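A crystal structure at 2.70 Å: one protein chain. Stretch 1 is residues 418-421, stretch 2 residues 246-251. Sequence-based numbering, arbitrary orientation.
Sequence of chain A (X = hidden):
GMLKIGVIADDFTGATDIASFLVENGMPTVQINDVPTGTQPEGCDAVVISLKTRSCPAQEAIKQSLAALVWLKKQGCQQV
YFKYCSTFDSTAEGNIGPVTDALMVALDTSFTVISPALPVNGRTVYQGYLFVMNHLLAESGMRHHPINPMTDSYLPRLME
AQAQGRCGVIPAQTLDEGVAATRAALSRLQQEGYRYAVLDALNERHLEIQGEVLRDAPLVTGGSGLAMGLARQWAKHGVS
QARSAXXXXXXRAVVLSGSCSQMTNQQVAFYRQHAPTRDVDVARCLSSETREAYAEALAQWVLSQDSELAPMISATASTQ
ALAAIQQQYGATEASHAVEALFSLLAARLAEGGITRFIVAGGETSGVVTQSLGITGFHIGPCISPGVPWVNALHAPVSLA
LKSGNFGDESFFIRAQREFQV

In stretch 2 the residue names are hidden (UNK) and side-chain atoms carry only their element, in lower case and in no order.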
# COMPACT_ATOMS: atom_id res chain seq x y z
N GLU A 418 -0.15 31.08 -4.96
CA GLU A 418 -0.73 31.43 -6.25
C GLU A 418 -2.20 31.82 -6.17
O GLU A 418 -2.84 31.92 -7.19
CB GLU A 418 -0.50 30.30 -7.24
CG GLU A 418 0.97 30.20 -7.59
CD GLU A 418 1.39 28.81 -8.08
OE1 GLU A 418 0.60 28.16 -8.84
OE2 GLU A 418 2.52 28.38 -7.72
N PHE A 419 -2.73 32.06 -4.98
CA PHE A 419 -4.11 32.47 -4.87
C PHE A 419 -4.28 33.37 -3.70
O PHE A 419 -4.44 32.93 -2.60
CB PHE A 419 -5.00 31.25 -4.72
CG PHE A 419 -4.88 30.30 -5.85
CD1 PHE A 419 -5.69 30.40 -6.95
CD2 PHE A 419 -3.89 29.33 -5.83
CE1 PHE A 419 -5.56 29.53 -8.02
CE2 PHE A 419 -3.75 28.46 -6.90
CZ PHE A 419 -4.60 28.56 -8.00
N GLN A 420 -4.27 34.66 -3.92
CA GLN A 420 -4.14 35.54 -2.82
C GLN A 420 -5.46 36.02 -2.24
O GLN A 420 -5.88 35.55 -1.19
CB GLN A 420 -3.26 36.71 -3.24
CG GLN A 420 -1.86 36.29 -3.72
CD GLN A 420 -0.89 36.06 -2.57
OE1 GLN A 420 -0.83 36.83 -1.60
NE2 GLN A 420 -0.10 35.00 -2.68
N VAL A 421 -6.13 36.97 -2.90
CA VAL A 421 -6.81 38.09 -2.12
C VAL A 421 -7.59 37.61 -0.85
O VAL A 421 -6.99 37.34 0.21
CB VAL A 421 -7.65 39.17 -3.02
CG1 VAL A 421 -7.80 40.55 -2.27
CG2 VAL A 421 -7.05 39.36 -4.46
N UNK A 246 -15.81 30.23 -7.30
CA UNK A 246 -15.02 29.30 -6.47
C UNK A 246 -13.58 29.73 -6.19
O UNK A 246 -12.82 28.94 -5.64
N UNK A 247 -13.20 30.95 -6.59
CA UNK A 247 -11.97 31.57 -6.09
C UNK A 247 -12.02 31.63 -4.57
O UNK A 247 -13.03 31.97 -4.00
c UNK A 247 -9.37 33.18 -7.35
c UNK A 247 -11.78 32.99 -6.61
c UNK A 247 -8.71 34.52 -5.06
c UNK A 247 -7.76 34.25 -6.04
o UNK A 247 -6.44 34.63 -5.86
c UNK A 247 -10.36 33.46 -6.40
c UNK A 247 -9.99 34.12 -5.24
c UNK A 247 -8.09 33.57 -7.18
N UNK A 248 -10.93 31.28 -3.91
CA UNK A 248 -10.99 31.14 -2.47
C UNK A 248 -11.18 32.44 -1.72
O UNK A 248 -10.70 33.46 -2.15
c UNK A 248 -9.64 30.51 -2.12
c UNK A 248 -8.76 30.78 -3.24
c UNK A 248 -9.61 30.92 -4.44
N UNK A 249 -11.87 32.35 -0.58
CA UNK A 249 -12.18 33.48 0.30
C UNK A 249 -10.98 33.99 1.09
O UNK A 249 -9.99 33.32 1.19
c UNK A 249 -15.37 32.01 2.03
c UNK A 249 -15.25 33.58 0.14
c UNK A 249 -14.55 32.49 0.85
c UNK A 249 -13.22 33.04 1.34
N UNK A 250 -11.12 35.16 1.70
CA UNK A 250 -10.12 35.67 2.63
C UNK A 250 -10.19 35.02 3.99
O UNK A 250 -11.26 34.63 4.45
o UNK A 250 -9.51 37.85 1.89
c UNK A 250 -10.30 37.16 2.85
N UNK A 251 -9.06 34.97 4.66
CA UNK A 251 -9.03 34.45 6.00
C UNK A 251 -7.95 33.42 6.17
O UNK A 251 -7.35 32.98 5.20

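Position 246 has backbone atoms and nothing more. No side-chain atom is present, and even an idealized CB would find nothing of residues 418-421 within 5.5 Å. The residue is Gly246, a buried lead-in that takes no part in the contact.

Position 247 carries eight side-chain atoms: one carbon, then a ring of six carbons bearing one oxygen. The CA-to-CB bond points sideways, yet the end of the side chain comes nearer, so the length of the group delivers the contact. Its terminal oxygen lies 2.9 Å from the backbone N of Gln420 and 3.3 Å from the backbone C of Phe419. A six-carbon ring with an oxygen at its far end is a tyrosine, Tyr247. With chi1 at -164° (t) and chi2 at 86°, the ring reaches across to the other chain segment; Gln420 N and Val421 N lie at its edge, near the ring plane. Lower down the ring, CE1 sits 4.0 Å from CD1 of Phe419, at the edge of the phenylalanine ring. One side chain therefore brings a polar tip to the backbone and apolar carbon to a neighboring side chain.

Position 248 has three side-chain carbons, and the chain they form closes back onto the backbone N. This closed ring identifies Pro248. Its pucker is C-gamma endo, its CA-to-CB bond points toward the other stretch, and its CG lies 4.1 Å from CB of Phe419. Both residues are buried, and the contact is between apolar carbons.

Position 249 shows four carbons, forked at the second, with no heteroatom. The CA-to-CB bond points away, and the side chain comes no nearer than 7.6 Å to the other stretch. The pattern is that of Leu249, in the m,t rotamer, directed out of this contact.

Position 250 has just two side-chain atoms, a carbon followed by an oxygen. That oxygen approaches the backbone O of Val421 at 3.1 Å. With one carbon and a terminal oxygen, the residue is Ser250. Its OG donates a weak hydrogen bond to Val421 O, an oxygen of the C-terminal carboxylate.

Position 251 again lacks side-chain atoms. Its phi/psi of 130/171 would jam a CB against the carbonyl O of the preceding residue, so the backbone itself calls for glycine: Gly251. The requirement is local, since an ideal CB would meet nothing of the other stretch.

The contact is small, burying 260 Å² over both sides, and joins two segments with no regular helix or strand. Phe419, its CA-to-CB bond pointing toward the partner, meets Tyr247 and Pro248 through carbon, while Tyr247 extends its OH to the backbone beside it. Farther along, Ser250 adds its weak bond to Val421. The rule to read here is economical: buried carbon packs at one end, polar atoms reach backbone groups, and the CA-to-CB bond of Leu249, between Pro248 and Ser250, points away.

Stretch 2, residues 246-251: GYPLSG
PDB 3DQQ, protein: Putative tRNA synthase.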